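Local coordinates for protein FAD-dependent oxidoreductase (PDB 4KCF) that binds FMN and a dTDP-linked 3-amino-4-keto sugar and probably acts as a flavin-dependent sugar N-oxygenase in kijanose biosynthesis, at residues G81-A86 with M119-G124; I160-T165 with G182-V187; L226-G231 with T239-F244. All coordinates share one frame; numbering follows the deposited sequence.

Contact 1 (G81-A86 with M119-G124); sequences GATVPA and MQLSRG. With AKM ([(2R,4S,6R)-4-azanyl-4,6-dimethyl-5,5-bis(oxidanyl)oxan-2-yl] [[(2R,3S,5R)-5-[5-methyl-2,4-bis(oxidanylidene)pyrimidin-1-yl]-3-oxidanyl-oxolan-2-yl]methoxy-oxidanyl-phosphoryl] hydrogen phosphate), chain B; FMN (flavin mononucleotide), chain C.
The peptide carbonyl of Leu121 is the flat group that Thr83 addresses across this contact: the threonine hydroxyl OG1 lies in the carbonyl plane, on a lone pair, and donates to Leu121 O at 2.7 Å. A C=O...donor angle of 116° shows that the bond comes from the side of the oxygen rather than from its end. The guanidinium of Arg123, on another side of the same helix, is used at its edge, where NH2 donates to phosphate oxygen O3P of the bound dTDP-sugar at 2.9 Å and NH1 adds a weak second bond. Bends at chi2 and chi3 bring this group to the phosphate.

Thr83 holds OG1 between its backbone N and carbonyl carbon (chi1 55°), which aims the hydroxyl at the helix. Packing is close there, with OG1 only 3.2 Å from Gly124 CA; a CB modelled on Gly124 would fall about 1.9 Å from the hydroxyl, so a side chain here would probably not fit without shifting the loop. Beside it, Ala82 CB meets Leu121 CD2 at 4.0 Å. On the ligand side, Met119 CE approaches flavin O4 to 3.2 Å.

The loop 81-86, lying between helices 68-76 and 96-109, is thereby fastened to helix 111-133 in the N-terminal acyl-CoA dehydrogenase domain, while Val84 packs on helix 136-151 and Arg123 touches strand 156-159.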
loop_
_atom_site.group_PDB
_atom_site.type_symbol
_atom_site.label_atom_id
_atom_site.label_comp_id
_atom_site.label_asym_id
_atom_site.label_seq_id
_atom_site.Cartn_x
_atom_site.Cartn_y
_atom_site.Cartn_z
ATOM N N GLY A 81 -12.437 8.857 -0.160
ATOM C CA GLY A 81 -12.932 8.713 1.193
ATOM C C GLY A 81 -13.607 7.392 1.504
ATOM O O GLY A 81 -14.238 7.235 2.559
ATOM N N ALA A 82 -13.429 6.416 0.611
ATOM C CA ALA A 82 -14.031 5.099 0.804
ATOM C C ALA A 82 -13.800 4.455 2.165
ATOM O O ALA A 82 -14.708 3.798 2.668
ATOM C CB ALA A 82 -13.617 4.132 -0.328
ATOM N N THR A 83 -12.617 4.584 2.754
ATOM C CA THR A 83 -12.343 3.978 4.062
ATOM C C THR A 83 -12.406 4.949 5.244
ATOM O O THR A 83 -11.927 4.658 6.345
ATOM C CB THR A 83 -10.982 3.236 4.104
ATOM O OG1 THR A 83 -9.962 4.160 3.696
ATOM C CG2 THR A 83 -11.015 2.007 3.147
ATOM N N VAL A 84 -13.026 6.112 5.046
ATOM C CA VAL A 84 -13.314 6.983 6.191
ATOM C C VAL A 84 -14.531 6.432 6.935
ATOM O O VAL A 84 -15.469 6.007 6.264
ATOM C CB VAL A 84 -13.606 8.407 5.705
ATOM C CG1 VAL A 84 -13.914 9.323 6.906
ATOM C CG2 VAL A 84 -12.425 8.940 4.918
ATOM N N PRO A 85 -14.524 6.390 8.280
ATOM C CA PRO A 85 -15.756 5.958 8.947
ATOM C C PRO A 85 -17.043 6.577 8.424
ATOM O O PRO A 85 -17.063 7.749 8.003
ATOM C CB PRO A 85 -15.514 6.332 10.407
ATOM C CG PRO A 85 -14.047 6.031 10.540
ATOM C CD PRO A 85 -13.437 6.562 9.269
ATOM N N ALA A 86 -18.087 5.755 8.407
ATOM C CA ALA A 86 -19.401 6.239 8.010
ATOM C C ALA A 86 -19.793 7.459 8.858
ATOM O O ALA A 86 -20.385 8.396 8.318
ATOM C CB ALA A 86 -20.456 5.118 8.165
ATOM N N MET A 119 -2.379 3.751 -0.914
ATOM C CA MET A 119 -1.874 4.616 0.173
ATOM C C MET A 119 -3.018 5.419 0.846
ATOM O O MET A 119 -3.081 5.536 2.076
ATOM C CB MET A 119 -0.758 5.556 -0.281
ATOM C CG MET A 119 0.367 4.990 -1.175
ATOM S SD MET A 119 1.213 3.726 -0.232
ATOM C CE MET A 119 2.301 3.149 -1.561
ATOM N N GLN A 120 -3.909 5.936 0.010
ATOM C CA GLN A 120 -5.116 6.644 0.478
ATOM C C GLN A 120 -6.064 5.717 1.246
ATOM O O GLN A 120 -6.560 6.127 2.278
ATOM C CB GLN A 120 -5.857 7.303 -0.693
ATOM C CG GLN A 120 -7.138 8.119 -0.306
ATOM C CD GLN A 120 -6.767 9.542 0.163
ATOM O OE1 GLN A 120 -5.595 9.850 0.329
ATOM N NE2 GLN A 120 -7.749 10.405 0.354
ATOM N N LEU A 121 -6.363 4.509 0.755
ATOM C CA LEU A 121 -7.346 3.675 1.465
ATOM C C LEU A 121 -6.809 3.135 2.797
ATOM O O LEU A 121 -7.473 3.091 3.842
ATOM C CB LEU A 121 -7.908 2.579 0.562
ATOM C CG LEU A 121 -8.637 3.056 -0.700
ATOM C CD1 LEU A 121 -9.355 1.910 -1.433
ATOM C CD2 LEU A 121 -9.657 4.181 -0.438
ATOM N N SER A 122 -5.541 2.766 2.766
ATOM C CA SER A 122 -4.831 2.382 3.969
ATOM C C SER A 122 -4.978 3.507 5.008
ATOM O O SER A 122 -5.260 3.206 6.162
ATOM C CB SER A 122 -3.357 2.163 3.628
ATOM O OG SER A 122 -2.547 2.193 4.807
ATOM N N ARG A 123 -4.770 4.766 4.620
ATOM C CA ARG A 123 -4.770 5.879 5.599
ATOM C C ARG A 123 -6.140 6.085 6.253
ATOM O O ARG A 123 -6.256 6.394 7.442
ATOM C CB ARG A 123 -4.370 7.188 4.929
ATOM C CG ARG A 123 -4.309 8.374 5.909
ATOM C CD ARG A 123 -3.143 8.151 6.875
ATOM N NE ARG A 123 -1.943 7.850 6.108
ATOM C CZ ARG A 123 -0.784 7.458 6.625
ATOM N NH1 ARG A 123 0.241 7.186 5.808
ATOM N NH2 ARG A 123 -0.671 7.325 7.938
ATOM N N GLY A 124 -7.166 5.902 5.441
ATOM C CA GLY A 124 -8.530 5.927 5.944
ATOM C C GLY A 124 -8.687 4.950 7.086
ATOM O O GLY A 124 -9.265 5.316 8.121
HETATM O O2P AKM B . 2.582 1.460 9.144
HETATM P P AKM B . 2.510 2.488 10.276
HETATM O O1P AKM B . 3.590 2.484 11.319
HETATM O OPP AKM B . 2.529 3.955 9.653
HETATM P P2 AKM B . 1.771 4.513 8.358
HETATM O O3P AKM B . 1.795 6.023 8.560
HETATM O O1 AKM B . 2.763 4.192 7.147
HETATM C C1 AKM B . 2.553 3.196 6.161
HETATM C C2 AKM B . 3.873 2.882 5.435
HETATM C C3 AKM B . 3.594 2.126 4.137
HETATM C C3M AKM B . 3.354 0.697 4.636
HETATM N N3 AKM B . 4.771 2.131 3.256
HETATM C C4 AKM B . 2.481 2.757 3.286
HETATM O O4A AKM B . 2.999 3.811 2.456
HETATM O O4B AKM B . 1.978 1.789 2.348
HETATM C C5 AKM B . 1.459 3.654 3.986
HETATM C C6 AKM B . 0.007 3.688 3.524
HETATM O O5 AKM B . 1.522 3.814 5.401
HETATM O O4P AKM B . 0.415 3.903 8.041
HETATM O "O5'" AKM B . 1.093 2.270 11.003
HETATM C "C5'" AKM B . 0.826 3.096 12.135
HETATM C "C4'" AKM B . -0.681 3.277 12.080
HETATM C "C3'" AKM B . -1.222 4.257 13.127
HETATM O "O3'" AKM B . -1.423 5.508 12.484
HETATM C "C2'" AKM B . -2.567 3.697 13.555
HETATM C "C1'" AKM B . -2.628 2.290 12.956
HETATM O "O4'" AKM B . -1.326 2.039 12.387
HETATM N N11 AKM B . -2.971 1.194 13.872
HETATM C C21 AKM B . -3.998 0.409 13.567
HETATM O O21 AKM B . -4.743 0.678 12.467
HETATM N N31 AKM B . -4.378 -0.629 14.331
HETATM C C41 AKM B . -3.657 -0.907 15.432
HETATM O O41 AKM B . -3.972 -1.950 16.235
HETATM C C51 AKM B . -2.481 -0.092 15.787
HETATM C C5A AKM B . -1.678 -0.428 17.012
HETATM C C61 AKM B . -2.192 0.972 14.950
HETATM N N1 FMN C . 7.178 3.624 0.878
HETATM C C2 FMN C . 6.431 4.539 1.549
HETATM O O2 FMN C . 6.731 4.712 2.764
HETATM N N3 FMN C . 5.408 5.191 0.929
HETATM C C4 FMN C . 5.223 4.955 -0.389
HETATM O O4 FMN C . 4.216 5.601 -1.039
HETATM C C4A FMN C . 5.974 3.977 -1.086
HETATM N N5 FMN C . 5.780 3.683 -2.411
HETATM C C5A FMN C . 6.599 2.788 -3.031
HETATM C C6 FMN C . 6.386 2.507 -4.382
HETATM C C7 FMN C . 7.200 1.572 -5.045
HETATM C C7M FMN C . 6.981 1.283 -6.507
HETATM C C8 FMN C . 8.293 0.891 -4.319
HETATM C C8M FMN C . 9.211 -0.131 -4.956
HETATM C C9 FMN C . 8.447 1.204 -2.974
HETATM C C9A FMN C . 7.618 2.135 -2.317
HETATM N N10 FMN C . 7.832 2.432 -1.005
HETATM C C10 FMN C . 6.988 3.311 -0.413
HETATM C "C1'" FMN C . 8.915 1.888 -0.163
HETATM C "C2'" FMN C . 9.293 0.437 0.132
HETATM O "O2'" FMN C . 8.188 0.196 1.002
HETATM C "C3'" FMN C . 10.692 0.024 0.683
HETATM O "O3'" FMN C . 11.143 0.776 1.835
HETATM C "C4'" FMN C . 11.977 -0.086 -0.186
HETATM O "O4'" FMN C . 11.977 -0.146 -1.637
#

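Contact 2 (I160-T165 with G182-V187); sequences IKDHHT and GRKTLV. With FMN (flavin mononucleotide), chain C; AKM ([(2R,4S,6R)-4-azanyl-4,6-dimethyl-5,5-bis(oxidanyl)oxan-2-yl] [[(2R,3S,5R)-5-[5-methyl-2,4-bis(oxidanylidene)pyrimidin-1-yl]-3-oxidanyl-oxolan-2-yl]methoxy-oxidanyl-phosphoryl] hydrogen phosphate), chain B.
In the middle beta domain of the acyl-CoA dehydrogenase fold, the wall of the FMN pocket formed by Ile160, Lys161, Leu186 and Val187 is held together where loop 160-165 bridges strand 178-187. A single beta bridge joins Asp162 to Lys184: Thr185 N donates to Lys161 O at 2.8 Å, and His163 N donates to Arg183 O at 3.2 Å.

Lys184 bends at chi2 (-50°) and then runs extended, carrying NZ to Asp162 OD1 at 2.6 Å, a salt bridge in which NZ sits above the carboxylate plane, and to Ile160 O (2.8 Å); Asn199 O is a third acceptor. A methionine in its place would probably leave the Asp162 carboxylate without its counter-charge and Ile160 O without this donor. The Arg183 guanidinium lies flat on the His163 ring, planes 18° apart, and forms a salt bridge with Asp241. Ile160 N makes a weak bond to flavin O2. Water 1 links the segments, accepting from Lys161 N and donating to Thr185 O at 2.6 Å.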
loop_
_atom_site.group_PDB
_atom_site.type_symbol
_atom_site.label_atom_id
_atom_site.label_comp_id
_atom_site.label_asym_id
_atom_site.label_seq_id
_atom_site.Cartn_x
_atom_site.Cartn_y
_atom_site.Cartn_z
ATOM N N ILE A 160 8.146 7.060 4.402
ATOM C CA ILE A 160 8.771 6.304 5.492
ATOM C C ILE A 160 10.286 6.221 5.398
ATOM O O ILE A 160 10.988 6.400 6.392
ATOM C CB ILE A 160 8.225 4.850 5.680
ATOM C CG1 ILE A 160 6.723 4.842 5.986
ATOM C CG2 ILE A 160 9.104 4.060 6.669
ATOM C CD1 ILE A 160 6.225 5.389 7.318
ATOM N N LYS A 161 10.784 5.912 4.207
ATOM C CA LYS A 161 12.201 5.595 4.025
ATOM C C LYS A 161 13.033 6.830 3.699
ATOM O O LYS A 161 12.780 7.484 2.680
ATOM C CB LYS A 161 12.381 4.640 2.840
ATOM C CG LYS A 161 13.812 4.181 2.584
ATOM C CD LYS A 161 13.847 3.129 1.478
ATOM C CE LYS A 161 14.688 1.912 1.921
ATOM N NZ LYS A 161 16.079 2.322 2.271
ATOM N N ASP A 162 14.047 7.092 4.516
ATOM C CA ASP A 162 15.010 8.159 4.226
ATOM C C ASP A 162 15.820 7.896 2.965
ATOM O O ASP A 162 16.191 6.746 2.694
ATOM C CB ASP A 162 15.982 8.358 5.387
ATOM C CG ASP A 162 15.307 8.925 6.597
ATOM O OD1 ASP A 162 14.273 9.591 6.388
ATOM O OD2 ASP A 162 15.772 8.676 7.736
ATOM N N HIS A 163 16.031 8.947 2.180
ATOM C CA HIS A 163 17.068 8.973 1.158
ATOM C C HIS A 163 18.434 8.715 1.821
ATOM O O HIS A 163 18.623 9.012 3.002
ATOM C CB HIS A 163 16.968 10.278 0.364
ATOM C CG HIS A 163 17.966 10.403 -0.746
ATOM N ND1 HIS A 163 17.680 10.075 -2.055
ATOM C CD2 HIS A 163 19.241 10.851 -0.742
ATOM C CE1 HIS A 163 18.733 10.322 -2.812
ATOM N NE2 HIS A 163 19.695 10.794 -2.038
ATOM N N HIS A 164 19.364 8.116 1.079
ATOM C CA HIS A 164 20.662 7.697 1.618
ATOM C C HIS A 164 21.447 8.875 2.195
ATOM O O HIS A 164 22.142 8.705 3.204
ATOM C CB HIS A 164 21.491 6.815 0.659
ATOM C CG HIS A 164 21.969 7.491 -0.593
ATOM N ND1 HIS A 164 23.160 8.180 -0.658
ATOM C CD2 HIS A 164 21.433 7.569 -1.836
ATOM C CE1 HIS A 164 23.329 8.663 -1.879
ATOM N NE2 HIS A 164 22.294 8.306 -2.616
ATOM N N THR A 165 21.277 10.054 1.597
ATOM C CA THR A 165 21.985 11.275 1.999
ATOM C C THR A 165 21.470 11.834 3.323
ATOM O O THR A 165 22.095 12.728 3.868
ATOM C CB THR A 165 21.918 12.411 0.928
ATOM O OG1 THR A 165 20.564 12.844 0.730
ATOM C CG2 THR A 165 22.515 12.011 -0.435
ATOM N N GLY A 182 15.294 16.911 6.293
ATOM C CA GLY A 182 15.534 15.594 5.719
ATOM C C GLY A 182 14.958 15.438 4.327
ATOM O O GLY A 182 14.754 16.425 3.612
ATOM N N ARG A 183 14.772 14.180 3.935
ATOM C CA ARG A 183 14.347 13.773 2.601
ATOM C C ARG A 183 13.871 12.316 2.664
ATOM O O ARG A 183 14.499 11.469 3.326
ATOM C CB ARG A 183 15.397 14.076 1.519
ATOM C CG ARG A 183 15.626 12.959 0.527
ATOM C CD ARG A 183 15.476 13.223 -0.955
ATOM N NE ARG A 183 16.638 13.869 -1.518
ATOM C CZ ARG A 183 17.083 13.827 -2.774
ATOM N NH1 ARG A 183 16.603 13.124 -3.798
ATOM N NH2 ARG A 183 18.167 14.542 -2.988
ATOM N N LYS A 184 12.715 12.067 2.055
ATOM C CA LYS A 184 12.152 10.724 2.010
ATOM C C LYS A 184 12.237 10.322 0.552
ATOM O O LYS A 184 12.099 11.155 -0.353
ATOM C CB LYS A 184 10.698 10.697 2.493
ATOM C CG LYS A 184 10.483 10.852 3.996
ATOM C CD LYS A 184 11.389 9.884 4.784
ATOM C CE LYS A 184 10.966 9.873 6.241
ATOM N NZ LYS A 184 11.878 9.009 7.061
ATOM N N THR A 185 12.503 9.045 0.315
ATOM C CA THR A 185 12.468 8.530 -1.045
ATOM C C THR A 185 11.247 7.616 -1.221
ATOM O O THR A 185 10.728 7.086 -0.243
ATOM C CB THR A 185 13.831 7.894 -1.469
ATOM O OG1 THR A 185 13.756 7.489 -2.845
ATOM C CG2 THR A 185 14.195 6.719 -0.565
ATOM N N LEU A 186 10.754 7.455 -2.445
ATOM C CA LEU A 186 9.660 6.509 -2.757
ATOM C C LEU A 186 8.352 6.946 -2.085
ATOM O O LEU A 186 7.917 6.341 -1.106
ATOM C CB LEU A 186 10.054 5.057 -2.413
ATOM C CG LEU A 186 11.421 4.653 -2.996
ATOM C CD1 LEU A 186 11.879 3.302 -2.441
ATOM C CD2 LEU A 186 11.356 4.568 -4.520
ATOM N N VAL A 187 7.741 8.034 -2.550
ATOM C CA VAL A 187 6.521 8.531 -1.919
ATOM C C VAL A 187 5.481 8.499 -3.013
ATOM O O VAL A 187 5.367 9.468 -3.766
ATOM C CB VAL A 187 6.634 9.989 -1.390
ATOM C CG1 VAL A 187 5.356 10.369 -0.624
ATOM C CG2 VAL A 187 7.818 10.130 -0.418
HETATM N N1 FMN C . 7.178 3.624 0.878
HETATM C C2 FMN C . 6.431 4.539 1.549
HETATM O O2 FMN C . 6.731 4.712 2.764
HETATM N N3 FMN C . 5.408 5.191 0.929
HETATM C C4 FMN C . 5.223 4.955 -0.389
HETATM O O4 FMN C . 4.216 5.601 -1.039
HETATM C C4A FMN C . 5.974 3.977 -1.086
HETATM N N5 FMN C . 5.780 3.683 -2.411
HETATM C C5A FMN C . 6.599 2.788 -3.031
HETATM C C6 FMN C . 6.386 2.507 -4.382
HETATM C C7 FMN C . 7.200 1.572 -5.045
HETATM C C7M FMN C . 6.981 1.283 -6.507
HETATM C C8 FMN C . 8.293 0.891 -4.319
HETATM C C8M FMN C . 9.211 -0.131 -4.956
HETATM C C9 FMN C . 8.447 1.204 -2.974
HETATM C C9A FMN C . 7.618 2.135 -2.317
HETATM N N10 FMN C . 7.832 2.432 -1.005
HETATM C C10 FMN C . 6.988 3.311 -0.413
HETATM C "C1'" FMN C . 8.915 1.888 -0.163
HETATM C "C2'" FMN C . 9.293 0.437 0.132
HETATM O "O2'" FMN C . 8.188 0.196 1.002
HETATM C "C3'" FMN C . 10.692 0.024 0.683
HETATM O "O3'" FMN C . 11.143 0.776 1.835
HETATM C "C4'" FMN C . 11.977 -0.086 -0.186
HETATM O "O4'" FMN C . 11.977 -0.146 -1.637
HETATM O O2P AKM B . 2.582 1.460 9.144
HETATM P P AKM B . 2.510 2.488 10.276
HETATM O O1P AKM B . 3.590 2.484 11.319
HETATM O OPP AKM B . 2.529 3.955 9.653
HETATM P P2 AKM B . 1.771 4.513 8.358
HETATM O O3P AKM B . 1.795 6.023 8.560
HETATM O O1 AKM B . 2.763 4.192 7.147
HETATM C C1 AKM B . 2.553 3.196 6.161
HETATM C C2 AKM B . 3.873 2.882 5.435
HETATM C C3 AKM B . 3.594 2.126 4.137
HETATM C C3M AKM B . 3.354 0.697 4.636
HETATM N N3 AKM B . 4.771 2.131 3.256
HETATM C C4 AKM B . 2.481 2.757 3.286
HETATM O O4A AKM B . 2.999 3.811 2.456
HETATM O O4B AKM B . 1.978 1.789 2.348
HETATM C C5 AKM B . 1.459 3.654 3.986
HETATM C C6 AKM B . 0.007 3.688 3.524
HETATM O O5 AKM B . 1.522 3.814 5.401
HETATM O O4P AKM B . 0.415 3.903 8.041
HETATM O "O5'" AKM B . 1.093 2.270 11.003
HETATM C "C5'" AKM B . 0.826 3.096 12.135
HETATM C "C4'" AKM B . -0.681 3.277 12.080
HETATM C "C3'" AKM B . -1.222 4.257 13.127
HETATM O "O3'" AKM B . -1.423 5.508 12.484
HETATM C "C2'" AKM B . -2.567 3.697 13.555
HETATM C "C1'" AKM B . -2.628 2.290 12.956
HETATM O "O4'" AKM B . -1.326 2.039 12.387
HETATM N N11 AKM B . -2.971 1.194 13.872
HETATM C C21 AKM B . -3.998 0.409 13.567
HETATM O O21 AKM B . -4.743 0.678 12.467
HETATM N N31 AKM B . -4.378 -0.629 14.331
HETATM C C41 AKM B . -3.657 -0.907 15.432
HETATM O O41 AKM B . -3.972 -1.950 16.235
HETATM C C51 AKM B . -2.481 -0.092 15.787
HETATM C C5A AKM B . -1.678 -0.428 17.012
HETATM C C61 AKM B . -2.192 0.972 14.950
HETATM O O HOH W 1 9.170 6.177 1.657
#

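Contact 3 (L226-G231 with T239-F244); sequences LDNWDG and TVDIVF. With FMN (flavin mononucleotide), chain C.
Trp229 and Thr239 pack side by side where the loop after strand 223-225 runs back beside strand 240-244, in the sheet of the middle domain of the acyl-CoA dehydrogenase fold. The indole leaves the backbone with CG anti to N (chi1 174°), which lays its five-membered ring over the threonine. The evidence for a CH-pi contact is direct: Thr239 CB stands 3.7 Å from that ring's centroid and 10° off the normal. Gly231 N lies over the opposite face, so the ring is sandwiched, and Trp229 NE1 bonds to Met234 O, which helps fix its rotation. Thr239 carries its methyl CG2 anti to its own N, toward flavin C6 at 3.3 Å, and OG1 beside the N, bonded to Ser237 and Ser188.

Further along, the backbone continues the antiparallel pairing through Leu226 N to Asp241 O at 3.0 Å. Asn228 then substitutes a side chain for a peptide: its amide swings towards the strand, and OD1 accepts from Asp241 N in the amide plane, on a lone pair (170° at the hydrogen). Its plane stands nearly upright to the Asp241 carboxylate, which is itself bonded to Thr185. Val240 CG1 packs against Trp229 CB at 3.8 Å, and at the far end Leu226 CD1 touches Val243 CG2 at 3.9 Å.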
loop_
_atom_site.group_PDB
_atom_site.type_symbol
_atom_site.label_atom_id
_atom_site.label_comp_id
_atom_site.label_asym_id
_atom_site.label_seq_id
_atom_site.Cartn_x
_atom_site.Cartn_y
_atom_site.Cartn_z
ATOM N N LEU A 226 9.840 16.374 -5.472
ATOM C CA LEU A 226 10.685 16.239 -6.652
ATOM C C LEU A 226 9.935 15.529 -7.790
ATOM O O LEU A 226 8.757 15.177 -7.687
ATOM C CB LEU A 226 12.000 15.560 -6.266
ATOM C CG LEU A 226 12.868 16.221 -5.180
ATOM C CD1 LEU A 226 14.268 15.582 -4.972
ATOM C CD2 LEU A 226 13.110 17.712 -5.516
ATOM N N ASP A 227 10.611 15.341 -8.916
ATOM C CA ASP A 227 9.971 14.756 -10.070
ATOM C C ASP A 227 10.972 13.722 -10.594
ATOM O O ASP A 227 11.223 13.694 -11.798
ATOM C CB ASP A 227 9.695 15.843 -11.113
ATOM C CG ASP A 227 8.903 15.329 -12.309
ATOM O OD1 ASP A 227 8.178 14.315 -12.209
ATOM O OD2 ASP A 227 8.988 15.944 -13.391
ATOM N N ASN A 228 11.555 12.906 -9.713
ATOM C CA ASN A 228 12.619 12.016 -10.156
ATOM C C ASN A 228 12.202 10.534 -10.062
ATOM O O ASN A 228 13.012 9.734 -9.607
ATOM C CB ASN A 228 13.786 12.244 -9.202
ATOM C CG ASN A 228 13.379 11.936 -7.764
ATOM O OD1 ASN A 228 12.213 12.081 -7.403
ATOM N ND2 ASN A 228 14.305 11.440 -6.969
ATOM N N TRP A 229 10.954 10.161 -10.371
ATOM C CA TRP A 229 10.537 8.747 -10.248
ATOM C C TRP A 229 10.777 8.185 -11.623
ATOM O O TRP A 229 10.077 8.580 -12.542
ATOM C CB TRP A 229 9.030 8.534 -9.939
ATOM C CG TRP A 229 8.572 7.062 -9.958
ATOM C CD1 TRP A 229 7.410 6.564 -10.496
ATOM C CD2 TRP A 229 9.273 5.924 -9.416
ATOM N NE1 TRP A 229 7.356 5.193 -10.345
ATOM C CE2 TRP A 229 8.484 4.778 -9.675
ATOM C CE3 TRP A 229 10.522 5.754 -8.788
ATOM C CZ2 TRP A 229 8.885 3.490 -9.284
ATOM C CZ3 TRP A 229 10.921 4.471 -8.369
ATOM C CH2 TRP A 229 10.097 3.346 -8.642
ATOM N N ASP A 230 11.701 7.251 -11.764
ATOM C CA ASP A 230 11.931 6.557 -13.025
ATOM C C ASP A 230 11.954 5.046 -12.736
ATOM O O ASP A 230 12.997 4.440 -12.384
ATOM C CB ASP A 230 13.239 7.047 -13.638
ATOM C CG ASP A 230 13.407 6.585 -15.074
ATOM O OD1 ASP A 230 12.416 6.226 -15.741
ATOM O OD2 ASP A 230 14.549 6.545 -15.561
ATOM N N GLY A 231 10.779 4.430 -12.837
ATOM C CA GLY A 231 10.670 3.064 -12.305
ATOM C C GLY A 231 10.890 1.980 -13.345
ATOM O O GLY A 231 10.634 2.230 -14.529
ATOM N N THR A 239 6.061 8.010 -7.640
ATOM C CA THR A 239 6.823 7.534 -6.484
ATOM C C THR A 239 8.143 8.314 -6.343
ATOM O O THR A 239 9.246 7.743 -6.342
ATOM C CB THR A 239 6.964 5.969 -6.532
ATOM O OG1 THR A 239 5.647 5.406 -6.501
ATOM C CG2 THR A 239 7.726 5.360 -5.337
ATOM N N VAL A 240 7.991 9.629 -6.177
ATOM C CA VAL A 240 9.113 10.571 -6.121
ATOM C C VAL A 240 9.703 10.779 -4.738
ATOM O O VAL A 240 9.198 10.251 -3.752
ATOM C CB VAL A 240 8.712 11.947 -6.687
ATOM C CG1 VAL A 240 8.271 11.770 -8.112
ATOM C CG2 VAL A 240 7.617 12.587 -5.775
ATOM N N ASP A 241 10.820 11.494 -4.669
ATOM C CA ASP A 241 11.407 11.844 -3.380
ATOM C C ASP A 241 10.719 13.124 -2.930
ATOM O O ASP A 241 10.237 13.885 -3.773
ATOM C CB ASP A 241 12.899 12.127 -3.537
ATOM C CG ASP A 241 13.726 10.852 -3.623
ATOM O OD1 ASP A 241 13.233 9.783 -4.049
ATOM O OD2 ASP A 241 14.889 10.910 -3.185
ATOM N N ILE A 242 10.703 13.368 -1.624
ATOM C CA ILE A 242 10.274 14.667 -1.080
ATOM C C ILE A 242 11.350 15.188 -0.125
ATOM O O ILE A 242 11.976 14.404 0.595
ATOM C CB ILE A 242 8.879 14.589 -0.429
ATOM C CG1 ILE A 242 8.947 13.742 0.842
ATOM C CG2 ILE A 242 7.873 14.040 -1.432
ATOM C CD1 ILE A 242 7.615 13.243 1.312
ATOM N N VAL A 243 11.587 16.499 -0.147
ATOM C CA VAL A 243 12.643 17.123 0.646
ATOM C C VAL A 243 12.075 18.058 1.717
ATOM O O VAL A 243 11.112 18.760 1.450
ATOM C CB VAL A 243 13.637 17.848 -0.273
ATOM C CG1 VAL A 243 14.750 18.502 0.540
ATOM C CG2 VAL A 243 14.204 16.856 -1.306
ATOM N N PHE A 244 12.611 18.019 2.936
ATOM C CA PHE A 244 12.185 18.921 4.004
ATOM C C PHE A 244 13.388 19.738 4.405
ATOM O O PHE A 244 14.439 19.209 4.786
ATOM C CB PHE A 244 11.681 18.185 5.233
ATOM C CG PHE A 244 10.886 16.967 4.889
ATOM C CD1 PHE A 244 9.562 17.073 4.514
ATOM C CD2 PHE A 244 11.463 15.712 4.974
ATOM C CE1 PHE A 244 8.807 15.946 4.227
ATOM C CE2 PHE A 244 10.727 14.582 4.644
ATOM C CZ PHE A 244 9.394 14.699 4.282
HETATM N N1 FMN C . 7.178 3.624 0.878
HETATM C C2 FMN C . 6.431 4.539 1.549
HETATM O O2 FMN C . 6.731 4.712 2.764
HETATM N N3 FMN C . 5.408 5.191 0.929
HETATM C C4 FMN C . 5.223 4.955 -0.389
HETATM O O4 FMN C . 4.216 5.601 -1.039
HETATM C C4A FMN C . 5.974 3.977 -1.086
HETATM N N5 FMN C . 5.780 3.683 -2.411
HETATM C C5A FMN C . 6.599 2.788 -3.031
HETATM C C6 FMN C . 6.386 2.507 -4.382
HETATM C C7 FMN C . 7.200 1.572 -5.045
HETATM C C7M FMN C . 6.981 1.283 -6.507
HETATM C C8 FMN C . 8.293 0.891 -4.319
HETATM C C8M FMN C . 9.211 -0.131 -4.956
HETATM C C9 FMN C . 8.447 1.204 -2.974
HETATM C C9A FMN C . 7.618 2.135 -2.317
HETATM N N10 FMN C . 7.832 2.432 -1.005
HETATM C C10 FMN C . 6.988 3.311 -0.413
HETATM C "C1'" FMN C . 8.915 1.888 -0.163
HETATM C "C2'" FMN C . 9.293 0.437 0.132
HETATM O "O2'" FMN C . 8.188 0.196 1.002
HETATM C "C3'" FMN C . 10.692 0.024 0.683
HETATM O "O3'" FMN C . 11.143 0.776 1.835
HETATM C "C4'" FMN C . 11.977 -0.086 -0.186
HETATM O "O4'" FMN C . 11.977 -0.146 -1.637
#

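From the N terminus, contact 1 comes first: 32 residues, 22 of them helical, separate segment 81-86 from segment 119-124 on helix 111-133, and its closure lies wholly in the N-terminal domain. Contact 2 follows, closing a shorter excursion that includes strand 169-172, and contact 3 closes a loop with seven residues between its segments, ahead of strand 240-244. The three stand in series; none nests in or crosses another. Contacts 2 and 3 join because strands 178-187 and 240-244 are antiparallel neighbours, with Gly182 O 2.8 Å from Phe244 N, probably hydrogen-bonded. Contact 1 touches neither, its centre about 24 Å from each of theirs, yet all three reach the FMN, which bridges the helical and sheet domains.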